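Local coordinates for protein YcaO (Methanopyrus kandleri, PDB 6CIB) that binds adenine nucleotides and magnesium and probably uses ATP to activate the peptide backbone for thioamidation, as a member of the YcaO family, at residues Glu9-Phe14 / Ala237-Glu242; Pro103-Thr108 / Gly138-Ser143. One frame throughout, in Å; residues are numbered along the deposited sequence.

Interaction 1: residues Glu9-Phe14 / Ala237-Glu242; sequences EGFRAF and ASPDPE. With ADP (adenosine-5'-diphosphate), chain G.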
# COMPACT_ATOMS: atom_id res chain seq x y z
N GLU A 9 12.20 5.42 1.25
CA GLU A 9 11.01 4.56 1.32
C GLU A 9 9.78 5.15 0.64
O GLU A 9 8.88 4.42 0.26
CB GLU A 9 10.64 4.24 2.78
CG GLU A 9 11.67 3.42 3.54
CD GLU A 9 12.80 4.25 4.11
OE1 GLU A 9 12.81 5.49 3.94
OE2 GLU A 9 13.68 3.65 4.75
N GLY A 10 9.75 6.48 0.53
CA GLY A 10 8.65 7.21 -0.11
C GLY A 10 9.06 8.66 -0.36
O GLY A 10 10.17 9.05 -0.00
N PHE A 11 8.16 9.44 -0.97
CA PHE A 11 8.43 10.83 -1.34
C PHE A 11 7.92 11.78 -0.26
O PHE A 11 6.72 11.92 -0.04
CB PHE A 11 7.80 11.16 -2.70
CG PHE A 11 8.23 10.24 -3.80
CD1 PHE A 11 9.45 10.44 -4.47
CD2 PHE A 11 7.42 9.17 -4.19
CE1 PHE A 11 9.85 9.58 -5.48
CE2 PHE A 11 7.81 8.31 -5.21
CZ PHE A 11 9.03 8.52 -5.86
N ARG A 12 8.87 12.43 0.42
CA ARG A 12 8.58 13.17 1.65
C ARG A 12 9.14 14.59 1.64
O ARG A 12 10.23 14.83 1.13
CB ARG A 12 9.10 12.39 2.87
CG ARG A 12 8.59 10.96 3.02
CD ARG A 12 7.08 10.90 3.24
NE ARG A 12 6.56 9.53 3.19
CZ ARG A 12 5.28 9.19 3.37
NH1 ARG A 12 4.36 10.11 3.65
NH2 ARG A 12 4.93 7.91 3.29
N ALA A 13 8.37 15.50 2.22
CA ALA A 13 8.73 16.92 2.31
C ALA A 13 9.57 17.24 3.55
O ALA A 13 10.04 18.37 3.71
CB ALA A 13 7.46 17.77 2.27
N PHE A 14 9.74 16.24 4.42
CA PHE A 14 10.50 16.36 5.66
C PHE A 14 11.41 15.15 5.83
O PHE A 14 11.11 14.05 5.33
CB PHE A 14 9.55 16.49 6.87
CG PHE A 14 8.63 17.68 6.79
CD1 PHE A 14 7.40 17.59 6.15
CD2 PHE A 14 9.01 18.91 7.35
CE1 PHE A 14 6.55 18.69 6.04
CE2 PHE A 14 8.16 20.01 7.27
CZ PHE A 14 6.94 19.91 6.61
N ALA A 237 5.54 -0.10 -5.24
CA ALA A 237 5.29 0.63 -6.47
C ALA A 237 5.86 2.04 -6.35
O ALA A 237 5.68 2.70 -5.32
CB ALA A 237 3.80 0.68 -6.79
N SER A 238 6.55 2.46 -7.41
CA SER A 238 7.13 3.80 -7.52
C SER A 238 7.48 4.14 -8.96
O SER A 238 7.78 3.23 -9.75
CB SER A 238 8.40 3.87 -6.68
OG SER A 238 8.96 5.17 -6.74
N PRO A 239 7.45 5.45 -9.32
CA PRO A 239 8.10 5.91 -10.56
C PRO A 239 9.61 5.64 -10.57
O PRO A 239 10.21 5.54 -11.64
CB PRO A 239 7.83 7.42 -10.56
CG PRO A 239 7.49 7.76 -9.15
CD PRO A 239 6.73 6.55 -8.66
N ASP A 240 10.20 5.51 -9.39
CA ASP A 240 11.58 5.13 -9.24
C ASP A 240 11.65 3.62 -8.98
O ASP A 240 11.28 3.16 -7.90
CB ASP A 240 12.22 5.94 -8.10
CG ASP A 240 13.68 5.56 -7.82
OD1 ASP A 240 14.22 4.62 -8.45
OD2 ASP A 240 14.28 6.23 -6.96
N PRO A 241 12.16 2.83 -9.96
CA PRO A 241 12.20 1.37 -9.80
C PRO A 241 13.03 0.90 -8.59
O PRO A 241 12.72 -0.14 -8.00
CB PRO A 241 12.80 0.88 -11.12
CG PRO A 241 13.55 2.05 -11.68
CD PRO A 241 12.77 3.26 -11.25
N GLU A 242 14.06 1.67 -8.22
CA GLU A 242 14.87 1.39 -7.03
C GLU A 242 14.06 1.45 -5.73
O GLU A 242 14.28 0.65 -4.84
CB GLU A 242 16.07 2.34 -6.93
CG GLU A 242 17.21 2.05 -7.90
CD GLU A 242 18.30 3.10 -7.83
OE1 GLU A 242 19.08 3.11 -6.85
OE2 GLU A 242 18.37 3.95 -8.74
PB ADP G . 3.02 1.54 3.43
O1B ADP G . 2.26 2.81 3.11
O2B ADP G . 3.36 0.70 2.22
O3B ADP G . 2.48 0.75 4.60
PA ADP G . 5.06 2.56 5.23
O1A ADP G . 6.33 3.27 4.85
O2A ADP G . 5.18 1.38 6.15
O3A ADP G . 4.48 2.09 3.81
O5' ADP G . 4.04 3.66 5.83
C5' ADP G . 2.95 3.41 6.73
C4' ADP G . 2.12 4.70 6.89
O4' ADP G . 2.95 5.76 7.39
C3' ADP G . 1.57 5.23 5.56
O3' ADP G . 0.34 5.95 5.80
C2' ADP G . 2.63 6.22 5.10
O2' ADP G . 2.12 7.19 4.19
C1' ADP G . 3.09 6.82 6.43
N9 ADP G . 4.50 7.27 6.41
C8 ADP G . 5.57 6.47 6.24
N7 ADP G . 6.72 7.18 6.28
C5 ADP G . 6.39 8.46 6.50
C6 ADP G . 7.14 9.73 6.66
N6 ADP G . 8.49 9.74 6.59
N1 ADP G . 6.42 10.86 6.87
C2 ADP G . 5.07 10.86 6.94
N3 ADP G . 4.33 9.73 6.81
C4 ADP G . 4.92 8.52 6.59
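The backbones of F11 and P239 stay apart, with F11 CA 10.5 Å from P239 CA, and no hydrogen bond joins the loop 9-14 to the turn 237-242. CG of F11 lies anti to its own carbonyl carbon (chi1 -55°), which sends the ring toward the turn. F11 CZ comes 3.7 Å from CG of P239, and the two side chains approach from opposite directions. S238 OG sits at the ring edge, near its plane, 3.5 Å from F11 CZ. S238 OG also accepts from D240 N at 2.9 Å, which makes an ST turn. D240 is then the N-cap of helix 241-260, its OD1 taking E242 N from above the carboxylate plane. I159 of helix 154-177 and L316 of helix 313-325 also pack on F11, so the ring is buried among helices. The next residue, R12, turns to the nucleotide site of this YcaO domain. Its guanidinium lies over the adenine, with ADP C4 3.2 Å above its plane. R12 NH2 donates to ADP O2' at 3.0 Å, and the N-H points nearly straight at it (166°). A salt bridge from R12 NH1 to E156 probably helps keep the group flat over the base.

Interaction 2: residues Pro103-Thr108 / Gly138-Ser143; sequences PAWYRT and GDALPS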
# COMPACT_ATOMS: atom_id res chain seq x y z
N PRO A 103 -20.39 1.31 -7.13
CA PRO A 103 -19.73 0.10 -7.65
C PRO A 103 -20.72 -0.96 -8.13
O PRO A 103 -21.85 -1.03 -7.63
CB PRO A 103 -18.97 -0.42 -6.44
CG PRO A 103 -18.79 0.75 -5.54
CD PRO A 103 -19.99 1.61 -5.75
N ALA A 104 -20.27 -1.78 -9.08
CA ALA A 104 -21.08 -2.82 -9.73
C ALA A 104 -21.85 -3.74 -8.77
O ALA A 104 -23.01 -4.08 -9.03
CB ALA A 104 -20.21 -3.65 -10.67
N TRP A 105 -21.20 -4.12 -7.67
CA TRP A 105 -21.73 -5.12 -6.74
C TRP A 105 -22.91 -4.69 -5.86
O TRP A 105 -23.51 -5.53 -5.18
CB TRP A 105 -20.60 -5.70 -5.87
CG TRP A 105 -19.73 -4.67 -5.20
CD1 TRP A 105 -19.98 -4.01 -4.02
CD2 TRP A 105 -18.45 -4.18 -5.66
NE1 TRP A 105 -18.95 -3.15 -3.72
CE2 TRP A 105 -18.00 -3.24 -4.70
CE3 TRP A 105 -17.65 -4.46 -6.78
CZ2 TRP A 105 -16.77 -2.56 -4.83
CZ3 TRP A 105 -16.42 -3.78 -6.91
CH2 TRP A 105 -16.00 -2.84 -5.94
N TYR A 106 -23.25 -3.40 -5.88
CA TYR A 106 -24.41 -2.90 -5.12
C TYR A 106 -25.73 -3.23 -5.82
O TYR A 106 -26.05 -2.66 -6.87
CB TYR A 106 -24.30 -1.39 -4.87
CG TYR A 106 -23.38 -1.02 -3.72
CD1 TYR A 106 -23.87 -0.92 -2.41
CD2 TYR A 106 -22.02 -0.75 -3.95
CE1 TYR A 106 -23.03 -0.58 -1.36
CE2 TYR A 106 -21.18 -0.41 -2.90
CZ TYR A 106 -21.68 -0.32 -1.61
OH TYR A 106 -20.84 0.02 -0.58
N ARG A 107 -26.47 -4.17 -5.24
CA ARG A 107 -27.78 -4.57 -5.75
C ARG A 107 -28.81 -3.47 -5.53
O ARG A 107 -29.72 -3.28 -6.35
CB ARG A 107 -28.25 -5.90 -5.12
CG ARG A 107 -27.44 -7.13 -5.53
CD ARG A 107 -27.72 -7.60 -6.96
NE ARG A 107 -29.11 -8.04 -7.16
CZ ARG A 107 -29.57 -9.27 -6.93
NH1 ARG A 107 -28.76 -10.24 -6.50
NH2 ARG A 107 -30.85 -9.54 -7.14
N THR A 108 -28.65 -2.75 -4.42
CA THR A 108 -29.44 -1.58 -4.08
C THR A 108 -28.52 -0.37 -3.86
O THR A 108 -27.33 -0.52 -3.56
CB THR A 108 -30.35 -1.84 -2.85
OG1 THR A 108 -31.10 -0.65 -2.54
CG2 THR A 108 -29.54 -2.28 -1.61
N GLY A 138 -22.04 -2.81 7.18
CA GLY A 138 -23.36 -2.89 6.54
C GLY A 138 -23.51 -3.59 5.19
O GLY A 138 -24.51 -4.27 4.95
N ASP A 139 -22.50 -3.47 4.32
CA ASP A 139 -22.69 -3.70 2.87
C ASP A 139 -22.32 -5.07 2.29
O ASP A 139 -21.90 -5.98 3.01
CB ASP A 139 -22.02 -2.56 2.08
CG ASP A 139 -22.64 -1.21 2.36
OD1 ASP A 139 -23.61 -1.13 3.15
OD2 ASP A 139 -22.15 -0.21 1.79
N ALA A 140 -22.50 -5.19 0.97
CA ALA A 140 -22.29 -6.42 0.19
C ALA A 140 -20.87 -7.00 0.31
O ALA A 140 -20.71 -8.22 0.41
CB ALA A 140 -22.65 -6.18 -1.28
N LEU A 141 -19.87 -6.13 0.30
CA LEU A 141 -18.48 -6.54 0.44
C LEU A 141 -17.84 -5.94 1.69
O LEU A 141 -18.29 -4.88 2.14
CB LEU A 141 -17.68 -6.17 -0.82
CG LEU A 141 -18.07 -6.83 -2.15
CD1 LEU A 141 -17.08 -6.42 -3.22
CD2 LEU A 141 -18.15 -8.36 -2.07
N PRO A 142 -16.81 -6.61 2.26
CA PRO A 142 -16.12 -6.01 3.41
C PRO A 142 -15.36 -4.74 3.04
O PRO A 142 -14.86 -4.60 1.91
CB PRO A 142 -15.13 -7.10 3.84
CG PRO A 142 -15.66 -8.37 3.28
CD PRO A 142 -16.30 -7.97 1.98
N SER A 143 -15.29 -3.82 4.00
CA SER A 143 -14.45 -2.63 3.92
C SER A 143 -12.99 -3.06 4.01
O SER A 143 -12.69 -4.20 4.39
CB SER A 143 -14.80 -1.68 5.07
OG SER A 143 -14.60 -2.31 6.33
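D139 opens the contact by accepting a hydrogen bond from Y106. The hydroxyl OH of Y106 gives its proton to D139 OD2 at 2.7 Å. The acceptor is met on its anti side, 21° out of the carboxylate plane. D139 OD2 also lies near the plane of the phenol ring, at its edge, and comes 3.3 Å from Y106 CE1. Ring and carboxylate are turned almost perpendicular. This bond ties down the far end of the tyrosine, whose ring edge also meets P103 O in its plane.

A140 comes next. A140 CA and Y106 CA are the nearest CA pair of the two segments, 6.7 Å apart. The methyl group adds a light contact: A140 CB is 4.0 Å from W105 O and a little farther from W105 CD1.

L141 then makes the main apolar contact. Its side chain crosses that of W105 at about a right angle. L141 CD1 stands over the centre of the five-membered ring of W105, 3.5 Å from its centroid and 8° off the normal, a CH-pi contact. The opposite face of the W105 indole is covered by P103 CB, 3.4 Å above the plane and offset toward the rim. W105 is thus clamped between a leucine methyl and a proline. Its chi1 of 51° places CG between the backbone N and the carbonyl carbon, which brings the indole under L141. An alanine here is likely to leave L141 CD1 without its aromatic platform and to open a gap between L141 and P103.

After L141 the chain turns away, and L141 O accepts from N130. The first segment carries W105 and Y106 on a type I beta turn, P103 to Y106, closed by Y106 N to P103 O. Here that turn docks on a second surface loop, leading to strand 148-150.

How the interactions relate
Interaction 1 is buried, while interaction 2 lies at the surface, farther from the centre of the chain and on its opposite side. Their centres are 33 Å apart and they do not touch. In sequence, 103-108 and 138-143 are nested inside the long loop closed by 9-14 and 237-242. They hold different elements. Interaction 1 brings an N-terminal loop to the junction of strand 233-238 and helix 241-260, beside the ADP pocket. Interaction 2 joins two loops near strands 113-118, 124-128 and 148-150, away from the annotated sites. Across its segments the buried contact is van der Waals only, whereas the surface contact adds a hydrogen bond to a carboxylate.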